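Local coordinates for protein putative alpha-galactosidase/melibiase (Bacteroides fragilis, PDB 4OGZ) that probably hydrolyses terminal, non-reducing alpha-D-galactose residues from alpha-galactosides, as a glycoside hydrolase of family 27, at residues A[399-403]-A[424-428]; A[7-11]-A[128-134]; A[377-383]-A[443-447]; A[262-266]-A[309-314]. The contacts are given in a common frame with arbitrary orientation. Numbering follows the deposited sequence.

Contact 1: A[399-403]-A[424-428]; sequences DHYDV and PVDVE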
loop_
_atom_site.group_PDB
_atom_site.type_symbol
_atom_site.label_atom_id
_atom_site.label_comp_id
_atom_site.label_asym_id
_atom_site.label_seq_id
_atom_site.Cartn_x
_atom_site.Cartn_y
_atom_site.Cartn_z
ATOM N N ASP A 399 16.332 24.603 -1.858
ATOM C CA ASP A 399 17.119 24.196 -3.044
ATOM C C ASP A 399 17.713 22.781 -2.914
ATOM O O ASP A 399 17.762 22.044 -3.887
ATOM C CB ASP A 399 18.212 25.222 -3.352
ATOM C CG ASP A 399 17.782 26.209 -4.428
ATOM O OD1 ASP A 399 16.589 26.172 -4.859
ATOM O OD2 ASP A 399 18.654 26.988 -4.867
ATOM N N HIS A 400 18.100 22.393 -1.700
ATOM C CA HIS A 400 18.775 21.122 -1.471
ATOM C C HIS A 400 18.026 20.131 -0.592
ATOM O O HIS A 400 18.455 18.989 -0.454
ATOM C CB HIS A 400 20.117 21.407 -0.820
ATOM C CG HIS A 400 21.016 22.231 -1.670
ATOM N ND1 HIS A 400 21.979 23.063 -1.144
ATOM C CD2 HIS A 400 21.077 22.374 -3.017
ATOM C CE1 HIS A 400 22.595 23.686 -2.133
ATOM N NE2 HIS A 400 22.061 23.289 -3.277
ATOM N N TYR A 401 16.932 20.556 0.028
ATOM C CA TYR A 401 16.261 19.693 0.954
ATOM C C TYR A 401 14.819 20.046 0.993
ATOM O O TYR A 401 14.424 21.118 0.571
ATOM C CB TYR A 401 16.867 19.845 2.381
ATOM C CG TYR A 401 16.634 21.196 3.018
ATOM C CD1 TYR A 401 15.436 21.474 3.644
ATOM C CD2 TYR A 401 17.598 22.205 2.962
ATOM C CE1 TYR A 401 15.180 22.702 4.187
ATOM C CE2 TYR A 401 17.356 23.455 3.526
ATOM C CZ TYR A 401 16.143 23.695 4.131
ATOM O OH TYR A 401 15.856 24.913 4.714
ATOM N N ASP A 402 14.065 19.144 1.573
ATOM C CA ASP A 402 12.666 19.313 1.853
ATOM C C ASP A 402 12.415 19.163 3.332
ATOM O O ASP A 402 13.120 18.451 4.036
ATOM C CB ASP A 402 11.843 18.200 1.239
ATOM C CG ASP A 402 11.824 18.196 -0.258
ATOM O OD1 ASP A 402 12.206 19.184 -0.914
ATOM O OD2 ASP A 402 11.374 17.159 -0.797
ATOM N N VAL A 403 11.342 19.792 3.785
ATOM C CA VAL A 403 10.776 19.473 5.050
ATOM C C VAL A 403 9.310 19.125 4.795
ATOM O O VAL A 403 8.592 19.916 4.213
ATOM C CB VAL A 403 10.920 20.637 6.032
ATOM C CG1 VAL A 403 10.224 20.294 7.334
ATOM C CG2 VAL A 403 12.398 20.946 6.275
ATOM N N PRO A 424 26.392 16.455 1.659
ATOM C CA PRO A 424 25.763 16.594 2.967
ATOM C C PRO A 424 25.016 17.908 3.055
ATOM O O PRO A 424 25.415 18.862 2.419
ATOM C CB PRO A 424 26.943 16.584 3.953
ATOM C CG PRO A 424 28.150 16.897 3.147
ATOM C CD PRO A 424 27.865 16.460 1.735
ATOM N N VAL A 425 23.961 17.959 3.857
ATOM C CA VAL A 425 23.140 19.162 4.023
ATOM C C VAL A 425 22.744 19.394 5.487
ATOM O O VAL A 425 22.455 18.453 6.195
ATOM C CB VAL A 425 21.841 19.004 3.186
ATOM C CG1 VAL A 425 20.725 19.930 3.643
ATOM C CG2 VAL A 425 22.113 19.206 1.701
ATOM N N ASP A 426 22.700 20.653 5.906
ATOM C CA ASP A 426 22.164 21.063 7.199
ATOM C C ASP A 426 20.728 21.608 7.052
ATOM O O ASP A 426 20.428 22.389 6.147
ATOM C CB ASP A 426 23.046 22.129 7.825
ATOM C CG ASP A 426 24.425 21.605 8.228
ATOM O OD1 ASP A 426 24.616 20.367 8.325
ATOM O OD2 ASP A 426 25.336 22.432 8.456
ATOM N N VAL A 427 19.835 21.188 7.938
ATOM C CA VAL A 427 18.457 21.672 7.924
ATOM C C VAL A 427 18.096 22.147 9.324
ATOM O O VAL A 427 18.086 21.344 10.256
ATOM C CB VAL A 427 17.464 20.578 7.508
ATOM C CG1 VAL A 427 16.031 21.130 7.516
ATOM C CG2 VAL A 427 17.820 20.008 6.154
ATOM N N GLU A 428 17.829 23.444 9.495
ATOM C CA GLU A 428 17.528 23.927 10.836
ATOM C C GLU A 428 16.082 23.602 11.136
ATOM O O GLU A 428 15.206 23.770 10.289
ATOM C CB GLU A 428 17.774 25.414 11.007
ATOM C CG GLU A 428 18.128 25.708 12.458
ATOM C CD GLU A 428 17.839 27.125 12.882
ATOM O OE1 GLU A 428 18.494 28.049 12.349
ATOM O OE2 GLU A 428 16.984 27.303 13.777
HETATM O O HOH W 1 15.267 25.047 7.616
#

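Contact 2: A[7-11]-A[128-134]; sequences AIFEG and ENGMRDL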
loop_
_atom_site.group_PDB
_atom_site.type_symbol
_atom_site.label_atom_id
_atom_site.label_comp_id
_atom_site.label_asym_id
_atom_site.label_seq_id
_atom_site.Cartn_x
_atom_site.Cartn_y
_atom_site.Cartn_z
ATOM N N ALA A 7 13.035 -10.151 15.444
ATOM C CA ALA A 7 12.592 -9.207 16.518
ATOM C C ALA A 7 11.078 -9.086 16.545
ATOM O O ALA A 7 10.485 -8.962 17.596
ATOM C CB ALA A 7 13.226 -7.838 16.327
ATOM N N ILE A 8 10.462 -9.168 15.371
ATOM C CA ILE A 8 9.002 -9.160 15.216
ATOM C C ILE A 8 8.306 -10.322 15.957
ATOM O O ILE A 8 7.160 -10.205 16.403
ATOM C CB ILE A 8 8.607 -9.210 13.705
ATOM C CG1 ILE A 8 9.155 -8.014 12.930
ATOM C CG2 ILE A 8 7.106 -9.274 13.530
ATOM C CD1 ILE A 8 8.528 -6.687 13.271
ATOM N N PHE A 9 9.013 -11.428 16.089
ATOM C CA PHE A 9 8.496 -12.617 16.739
ATOM C C PHE A 9 9.148 -12.881 18.088
ATOM O O PHE A 9 9.354 -14.029 18.482
ATOM C CB PHE A 9 8.683 -13.812 15.798
ATOM C CG PHE A 9 8.012 -13.628 14.474
ATOM C CD1 PHE A 9 6.656 -13.370 14.423
ATOM C CD2 PHE A 9 8.724 -13.705 13.289
ATOM C CE1 PHE A 9 6.027 -13.199 13.223
ATOM C CE2 PHE A 9 8.090 -13.546 12.073
ATOM C CZ PHE A 9 6.731 -13.284 12.044
ATOM N N GLU A 10 9.451 -11.815 18.808
ATOM C CA GLU A 10 9.921 -11.932 20.166
ATOM C C GLU A 10 9.116 -11.005 21.041
ATOM O O GLU A 10 8.528 -10.046 20.544
ATOM C CB GLU A 10 11.379 -11.571 20.215
ATOM C CG GLU A 10 12.200 -12.717 19.681
ATOM C CD GLU A 10 13.656 -12.439 19.806
ATOM O OE1 GLU A 10 14.096 -11.469 19.148
ATOM O OE2 GLU A 10 14.329 -13.167 20.584
ATOM N N GLY A 11 9.051 -11.317 22.332
ATOM C CA GLY A 11 8.475 -10.390 23.296
ATOM C C GLY A 11 6.989 -10.533 23.503
ATOM O O GLY A 11 6.351 -11.423 22.974
ATOM N N GLU A 128 5.779 -15.629 7.233
ATOM C CA GLU A 128 6.883 -16.066 8.034
ATOM C C GLU A 128 7.928 -14.987 8.282
ATOM O O GLU A 128 8.725 -15.129 9.195
ATOM C CB GLU A 128 7.576 -17.260 7.334
ATOM C CG GLU A 128 6.748 -18.548 7.307
ATOM C CD GLU A 128 7.217 -19.549 6.263
ATOM O OE1 GLU A 128 8.419 -19.523 5.890
ATOM O OE2 GLU A 128 6.373 -20.353 5.801
ATOM N N ASN A 129 7.928 -13.900 7.507
ATOM C CA ASN A 129 9.051 -12.964 7.568
ATOM C C ASN A 129 8.766 -11.681 8.302
ATOM O O ASN A 129 9.629 -10.817 8.323
ATOM C CB ASN A 129 9.591 -12.646 6.155
ATOM C CG ASN A 129 8.630 -11.815 5.312
ATOM O OD1 ASN A 129 7.666 -11.238 5.802
ATOM N ND2 ASN A 129 8.899 -11.763 4.017
ATOM N N GLY A 130 7.557 -11.538 8.885
ATOM C CA GLY A 130 7.228 -10.325 9.568
ATOM C C GLY A 130 6.267 -9.386 8.873
ATOM O O GLY A 130 5.583 -8.612 9.555
HETATM N N MSE A 131 6.172 -9.448 7.543
HETATM C CA MSE A 131 5.393 -8.435 6.785
HETATM C C MSE A 131 3.913 -8.534 7.078
HETATM O O MSE A 131 3.251 -7.497 7.263
HETATM C CB MSE A 131 5.640 -8.499 5.271
HETATM C CG MSE A 131 7.113 -8.153 4.970
HETATM SE SE MSE A 131 7.422 -8.362 3.045
HETATM C CE MSE A 131 6.021 -7.196 2.297
ATOM N N ARG A 132 3.368 -9.751 7.147
ATOM C CA ARG A 132 1.945 -9.886 7.480
ATOM C C ARG A 132 1.637 -9.282 8.833
ATOM O O ARG A 132 0.553 -8.695 9.061
ATOM C CB ARG A 132 1.489 -11.346 7.456
ATOM C CG ARG A 132 -0.008 -11.532 7.588
ATOM C CD ARG A 132 -0.459 -12.962 7.435
ATOM N NE ARG A 132 -0.070 -13.781 8.580
ATOM C CZ ARG A 132 -0.722 -14.851 9.014
ATOM N NH1 ARG A 132 -1.819 -15.284 8.411
ATOM N NH2 ARG A 132 -0.254 -15.504 10.044
ATOM N N ASP A 133 2.575 -9.410 9.754
ATOM C CA ASP A 133 2.326 -8.872 11.111
ATOM C C ASP A 133 2.560 -7.369 11.254
ATOM O O ASP A 133 2.267 -6.793 12.310
ATOM C CB ASP A 133 3.129 -9.697 12.126
ATOM C CG ASP A 133 2.541 -11.070 12.290
ATOM O OD1 ASP A 133 1.361 -11.120 12.700
ATOM O OD2 ASP A 133 3.207 -12.094 11.962
ATOM N N LEU A 134 3.017 -6.739 10.169
ATOM C CA LEU A 134 3.070 -5.287 10.050
ATOM C C LEU A 134 2.043 -4.718 9.109
ATOM O O LEU A 134 1.999 -3.495 8.870
ATOM C CB LEU A 134 4.483 -4.867 9.609
ATOM C CG LEU A 134 5.535 -5.205 10.658
ATOM C CD1 LEU A 134 6.889 -4.684 10.214
ATOM C CD2 LEU A 134 5.214 -4.620 12.030
#

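Contact 3: A[377-383]-A[443-447]; sequences NKDLIAI and YDVIE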
loop_
_atom_site.group_PDB
_atom_site.type_symbol
_atom_site.label_atom_id
_atom_site.label_comp_id
_atom_site.label_asym_id
_atom_site.label_seq_id
_atom_site.Cartn_x
_atom_site.Cartn_y
_atom_site.Cartn_z
ATOM N N ASN A 377 10.004 -1.417 9.253
ATOM C CA ASN A 377 10.087 -0.344 10.224
ATOM C C ASN A 377 8.667 -0.044 10.675
ATOM O O ASN A 377 7.922 0.609 9.957
ATOM C CB ASN A 377 10.733 0.925 9.675
ATOM C CG ASN A 377 10.928 1.989 10.749
ATOM O OD1 ASN A 377 9.989 2.293 11.522
ATOM N ND2 ASN A 377 12.092 2.619 10.771
ATOM N N LYS A 378 8.326 -0.575 11.831
ATOM C CA LYS A 378 6.975 -0.501 12.395
ATOM C C LYS A 378 6.501 0.929 12.599
ATOM O O LYS A 378 5.275 1.205 12.554
ATOM C CB LYS A 378 7.022 -1.252 13.722
ATOM C CG LYS A 378 5.866 -1.088 14.676
ATOM C CD LYS A 378 6.278 -1.688 16.026
ATOM C CE LYS A 378 5.088 -2.110 16.870
ATOM N NZ LYS A 378 5.239 -3.488 17.423
ATOM N N ASP A 379 7.445 1.834 12.873
ATOM C CA ASP A 379 7.118 3.207 13.233
ATOM C C ASP A 379 6.786 4.021 12.002
ATOM O O ASP A 379 5.811 4.767 11.996
ATOM C CB ASP A 379 8.269 3.874 14.001
ATOM C CG ASP A 379 8.532 3.232 15.367
ATOM O OD1 ASP A 379 7.578 2.723 15.986
ATOM O OD2 ASP A 379 9.716 3.234 15.810
ATOM N N LEU A 380 7.545 3.826 10.932
ATOM C CA LEU A 380 7.200 4.434 9.647
ATOM C C LEU A 380 5.855 3.943 9.110
ATOM O O LEU A 380 5.036 4.755 8.642
ATOM C CB LEU A 380 8.264 4.201 8.579
ATOM C CG LEU A 380 9.541 4.975 8.815
ATOM C CD1 LEU A 380 10.640 4.433 7.878
ATOM C CD2 LEU A 380 9.318 6.467 8.622
ATOM N N ILE A 381 5.628 2.646 9.237
ATOM C CA ILE A 381 4.392 2.044 8.813
ATOM C C ILE A 381 3.237 2.631 9.625
ATOM O O ILE A 381 2.177 2.925 9.074
ATOM C CB ILE A 381 4.459 0.519 8.968
ATOM C CG1 ILE A 381 5.350 -0.062 7.876
ATOM C CG2 ILE A 381 3.049 -0.123 8.919
ATOM C CD1 ILE A 381 5.735 -1.496 8.105
ATOM N N ALA A 382 3.457 2.792 10.926
ATOM C CA ALA A 382 2.474 3.389 11.817
ATOM C C ALA A 382 2.105 4.808 11.375
ATOM O O ALA A 382 0.958 5.189 11.422
ATOM C CB ALA A 382 3.002 3.414 13.227
ATOM N N ILE A 383 3.085 5.555 10.877
ATOM C CA ILE A 383 2.836 6.860 10.299
ATOM C C ILE A 383 1.918 6.706 9.080
ATOM O O ILE A 383 0.854 7.342 8.999
ATOM C CB ILE A 383 4.167 7.564 9.918
ATOM C CG1 ILE A 383 4.894 7.941 11.187
ATOM C CG2 ILE A 383 3.912 8.811 9.095
ATOM C CD1 ILE A 383 6.296 8.455 10.987
ATOM N N TYR A 443 10.934 12.112 18.822
ATOM C CA TYR A 443 11.290 10.717 18.685
ATOM C C TYR A 443 11.855 10.480 17.280
ATOM O O TYR A 443 11.240 10.850 16.283
ATOM C CB TYR A 443 10.055 9.867 18.953
ATOM C CG TYR A 443 10.267 8.389 18.796
ATOM C CD1 TYR A 443 10.887 7.646 19.799
ATOM C CD2 TYR A 443 9.845 7.728 17.641
ATOM C CE1 TYR A 443 11.095 6.289 19.655
ATOM C CE2 TYR A 443 10.037 6.368 17.496
ATOM C CZ TYR A 443 10.673 5.657 18.502
ATOM O OH TYR A 443 10.868 4.309 18.344
ATOM N N ASP A 444 13.033 9.899 17.214
ATOM C CA ASP A 444 13.696 9.579 15.936
ATOM C C ASP A 444 13.227 8.196 15.494
ATOM O O ASP A 444 13.546 7.195 16.103
ATOM C CB ASP A 444 15.203 9.666 16.081
ATOM C CG ASP A 444 15.939 9.438 14.781
ATOM O OD1 ASP A 444 15.498 8.617 13.947
ATOM O OD2 ASP A 444 16.977 10.091 14.605
ATOM N N VAL A 445 12.432 8.186 14.436
ATOM C CA VAL A 445 11.760 7.003 13.910
ATOM C C VAL A 445 12.690 6.041 13.161
ATOM O O VAL A 445 12.398 4.856 13.049
ATOM C CB VAL A 445 10.612 7.477 12.980
ATOM C CG1 VAL A 445 10.141 6.395 12.011
ATOM C CG2 VAL A 445 9.469 7.986 13.825
ATOM N N ILE A 446 13.798 6.540 12.639
ATOM C CA ILE A 446 14.745 5.694 11.916
ATOM C C ILE A 446 15.689 5.046 12.917
ATOM O O ILE A 446 16.082 3.903 12.741
ATOM C CB ILE A 446 15.558 6.495 10.885
ATOM C CG1 ILE A 446 14.623 7.195 9.871
ATOM C CG2 ILE A 446 16.564 5.600 10.161
ATOM C CD1 ILE A 446 13.908 6.250 8.933
ATOM N N GLU A 447 16.071 5.784 13.952
ATOM C CA GLU A 447 16.895 5.216 15.025
ATOM C C GLU A 447 16.089 4.457 16.052
ATOM O O GLU A 447 16.665 3.712 16.831
ATOM C CB GLU A 447 17.672 6.304 15.772
ATOM C CG GLU A 447 19.100 6.444 15.324
ATOM C CD GLU A 447 19.179 6.899 13.898
ATOM O OE1 GLU A 447 18.475 7.872 13.553
ATOM O OE2 GLU A 447 19.935 6.281 13.126
#

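Contact 4: A[262-266]-A[309-314]; sequences WKWAK and YARPGG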
loop_
_atom_site.group_PDB
_atom_site.type_symbol
_atom_site.label_atom_id
_atom_site.label_comp_id
_atom_site.label_asym_id
_atom_site.label_seq_id
_atom_site.Cartn_x
_atom_site.Cartn_y
_atom_site.Cartn_z
ATOM N N TRP A 262 -6.597 12.642 -9.634
ATOM C CA TRP A 262 -6.930 13.082 -8.246
ATOM C C TRP A 262 -8.226 13.892 -8.193
ATOM O O TRP A 262 -8.923 13.891 -7.187
ATOM C CB TRP A 262 -5.761 13.863 -7.605
ATOM C CG TRP A 262 -5.077 14.879 -8.491
ATOM C CD1 TRP A 262 -5.372 16.182 -8.587
ATOM C CD2 TRP A 262 -4.010 14.641 -9.439
ATOM N NE1 TRP A 262 -4.553 16.802 -9.524
ATOM C CE2 TRP A 262 -3.716 15.872 -10.062
ATOM C CE3 TRP A 262 -3.277 13.508 -9.815
ATOM C CZ2 TRP A 262 -2.710 16.012 -11.027
ATOM C CZ3 TRP A 262 -2.275 13.648 -10.790
ATOM C CH2 TRP A 262 -2.011 14.875 -11.388
ATOM N N LYS A 263 -8.565 14.583 -9.264
ATOM C CA LYS A 263 -9.820 15.347 -9.286
ATOM C C LYS A 263 -11.068 14.513 -9.547
ATOM O O LYS A 263 -12.123 14.880 -9.107
ATOM C CB LYS A 263 -9.745 16.430 -10.337
ATOM C CG LYS A 263 -8.748 17.505 -9.958
ATOM C CD LYS A 263 -8.370 18.349 -11.149
ATOM C CE LYS A 263 -7.465 19.481 -10.726
ATOM N NZ LYS A 263 -7.315 20.426 -11.858
ATOM N N TRP A 264 -10.962 13.427 -10.306
ATOM C CA TRP A 264 -12.159 12.673 -10.693
ATOM C C TRP A 264 -12.172 11.188 -10.323
ATOM O O TRP A 264 -13.187 10.515 -10.506
ATOM C CB TRP A 264 -12.415 12.794 -12.214
ATOM C CG TRP A 264 -11.225 12.420 -13.104
ATOM C CD1 TRP A 264 -10.347 13.291 -13.699
ATOM C CD2 TRP A 264 -10.816 11.118 -13.505
ATOM N NE1 TRP A 264 -9.409 12.606 -14.427
ATOM C CE2 TRP A 264 -9.668 11.268 -14.321
ATOM C CE3 TRP A 264 -11.284 9.829 -13.237
ATOM C CZ2 TRP A 264 -9.001 10.186 -14.867
ATOM C CZ3 TRP A 264 -10.619 8.757 -13.776
ATOM C CH2 TRP A 264 -9.496 8.935 -14.603
ATOM N N ALA A 265 -11.090 10.661 -9.781
ATOM C CA ALA A 265 -11.042 9.211 -9.519
ATOM C C ALA A 265 -12.066 8.741 -8.473
ATOM O O ALA A 265 -12.719 7.727 -8.664
ATOM C CB ALA A 265 -9.631 8.779 -9.137
ATOM N N LYS A 266 -12.237 9.498 -7.401
ATOM C CA LYS A 266 -13.179 9.155 -6.385
ATOM C C LYS A 266 -14.580 9.165 -7.022
ATOM O O LYS A 266 -15.400 8.285 -6.740
ATOM C CB LYS A 266 -13.058 10.135 -5.185
ATOM C CG LYS A 266 -13.726 9.711 -3.853
ATOM C CD LYS A 266 -12.886 10.075 -2.609
ATOM C CE LYS A 266 -13.506 9.659 -1.265
ATOM N NZ LYS A 266 -12.486 9.483 -0.171
ATOM N N TYR A 309 -6.038 16.086 -1.920
ATOM C CA TYR A 309 -6.916 15.122 -2.621
ATOM C C TYR A 309 -6.954 13.762 -1.962
ATOM O O TYR A 309 -7.758 12.933 -2.356
ATOM C CB TYR A 309 -6.502 14.967 -4.127
ATOM C CG TYR A 309 -6.667 16.267 -4.900
ATOM C CD1 TYR A 309 -7.912 16.641 -5.417
ATOM C CD2 TYR A 309 -5.586 17.139 -5.081
ATOM C CE1 TYR A 309 -8.063 17.826 -6.113
ATOM C CE2 TYR A 309 -5.745 18.338 -5.756
ATOM C CZ TYR A 309 -6.983 18.671 -6.260
ATOM O OH TYR A 309 -7.143 19.837 -6.923
ATOM N N ALA A 310 -6.090 13.528 -0.974
ATOM C CA ALA A 310 -6.014 12.248 -0.286
ATOM C C ALA A 310 -6.686 12.351 1.053
ATOM O O ALA A 310 -6.552 13.349 1.739
ATOM C CB ALA A 310 -4.579 11.817 -0.072
ATOM N N ARG A 311 -7.340 11.265 1.438
ATOM C CA ARG A 311 -7.951 11.124 2.748
ATOM C C ARG A 311 -8.412 9.687 2.922
ATOM O O ARG A 311 -8.419 8.930 1.961
ATOM C CB ARG A 311 -9.109 12.111 2.889
ATOM C CG ARG A 311 -10.215 11.929 1.874
ATOM C CD ARG A 311 -11.432 12.737 2.345
ATOM N NE ARG A 311 -12.559 12.630 1.412
ATOM C CZ ARG A 311 -12.672 13.268 0.241
ATOM N NH1 ARG A 311 -11.722 14.105 -0.192
ATOM N NH2 ARG A 311 -13.758 13.067 -0.504
ATOM N N PRO A 312 -8.862 9.313 4.128
ATOM C CA PRO A 312 -9.287 7.910 4.245
ATOM C C PRO A 312 -10.235 7.499 3.122
ATOM O O PRO A 312 -11.153 8.233 2.801
ATOM C CB PRO A 312 -9.969 7.896 5.623
ATOM C CG PRO A 312 -9.089 8.834 6.412
ATOM C CD PRO A 312 -8.864 9.977 5.442
ATOM N N GLY A 313 -9.932 6.385 2.457
ATOM C CA GLY A 313 -10.759 5.912 1.364
ATOM C C GLY A 313 -10.402 6.375 -0.042
ATOM O O GLY A 313 -11.074 6.015 -0.980
ATOM N N GLY A 314 -9.335 7.153 -0.193
ATOM C CA GLY A 314 -8.887 7.587 -1.490
ATOM C C GLY A 314 -7.523 8.193 -1.457
ATOM O O GLY A 314 -7.338 9.277 -0.917
HETATM O O HOH W 2 -9.621 10.867 -1.020
#

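Contact 1: A[399-403]-A[424-428]
Y401, V427 and V425 carry most of this contact, in which the starts of strands 401-407 and 425-429 face each other through side chains. The two short strand segments run roughly parallel, 26° apart, but their axes stay 8.7 Å from each other, too far for backbone pairing. V427 sets CG2 over one face of the Y401 ring, 3.8 Å from the ring centroid and 22° off its normal, a CH-pi contact. V425 approaches the same ring obliquely, with its CG1 3.9 Å from Y401 CD2, and its CG2 reaches H400 CB at 3.9 Å. Further along, V403 CG2 meets V427 CG1 at 3.8 Å. At the margin a water lies 3.0 Å from Y401 OH and donates to E428 O, also at 3.0 Å. The strands bond to different partners, V427 to V460 in strand 458-462 and V403 to I396 in strand 393-397. Apolar packing thus joins two sheets of the C-terminal beta sandwich, with the tyrosine hydroxyl turned to water at the border.

Contact 2: A[7-11]-A[128-134]
The modelled chain opens at A7 with a type I turn to E10, closed by the bond from E10 N to A7 O (3.3 Å), which presents I8 and F9 to the loop following helix 116-128. I8 points toward that loop: its CG2 lies 4.1 Å from G130 CA and 4.2 Å from D133 CB, while its CD1 meets L134 CD1 at 4.0 Å. The F9 ring runs alongside the end of the helix, with CE2 3.3 Å from E128 O and CZ 3.7 Å from G130 N. The ring edge also meets D133, CE1 to OD2 at 3.3 Å, whereas D133 OD1 is engaged by Y32, T35 and R39. On the facing loop, G130, the first residue past the helix to leave helical backbone angles, has positive phi, and N129 OD1 accepts from M131 N at 2.9 Å, an Asx turn. The arrangement is an interdomain junction: the N-terminal Ig-like domain rests on an alpha-to-beta loop of the TIM barrel, before strand 138-140.

Contact 3: A[377-383]-A[443-447]
An N-capped helix start meets the end of a beta strand here, at the junction between the TIM barrel region and the C-terminal beta sandwich. N377 serves both segments. Its OD1 caps helix 378-384 by accepting from L380 N at 2.9 Å and, weakly, from D379 N at 2.9 Å, while its ND2 donates to V445 O at 3.2 Å in a nearly straight hydrogen bond. A second polar link runs from Y443 OH to D379 OD2 (3.0 Å), with OD2 at the edge of the tyrosine ring, near its plane. On the inner side of these two bonds V445 packs against the helix: its CG1 lies 3.5 Å from L380 CD2 and 3.7 Å from D379 CB, and its CG2 lies 4.3 Å from I383 CD1. I446 CD1 meets L380 CD1 at 3.9 Å. The turn after the strand is held by D444 OD1, which accepts from I446 N (3.0 Å) and E447 N (2.9 Å), an Asx motif. L380 also touches F348 and C352 of helix 341-353, and with I383 it reaches V469 of strand 467-472, an inner sandwich strand whose I471 is hydrogen-bonded through its backbone to Y443.

Contact 4: A[262-266]-A[309-314]
The backbones approach at two places, W262 beside Y309 with CA atoms 6.0 Å apart and K266 beside G314 at 6.7 Å. Segment 309-314 folds into a type II turn from R311 to G314, fastened by R311 N to G314 O (3.1 Å) and G314 N to R311 O (2.9 Å). G313 sits at positive phi, where a CB would strike the preceding carbonyl. At the first approach W262 directs its ring edge at the face of Y309, an edge-to-face pair with the planes at 57° and the centroid of the five-membered ring 4.7 Å from that of the tyrosine; W262 CD1 lies 3.6 Å from Y309 CE2. The long side chain of K266 spans the second approach. Its NZ donates to a water at 3.3 Å, which in turn donates to Y309 O (3.1 Å) and G314 O (2.8 Å), tying the lysine to both ends of segment 309-314. The same NZ lies over a face of the R311 guanidinium, 3.5 Å from NE, so the two positive charges sit close together. The contact joins helix 261-264 to the loop entering strand 315-317 of the TIM barrel; W262 reaches W273 of strand 272-274 and N316 of strand 315-317.

Along the chain, contact 2 closes first, followed by contact 4, and contact 3 then spans a stretch that contains contact 1. Contacts 2 and 3 lie with centres 15 Å apart and touch: L134 O is 3.5 Å from I381 CG2, so the Ig-like and C-terminal domains meet the barrel region at adjoining places. Contact 1, within the C-terminal sandwich, has its centre 20 Å from that of contact 3, and both reach the six-stranded antiparallel sheet, through strands 401-407 and 442-444. Contact 4 stands apart in the barrel, centres 31 Å from contact 2 and across the chain's centre from it. Together they pair two domain junctions with packing inside the sandwich and the barrel.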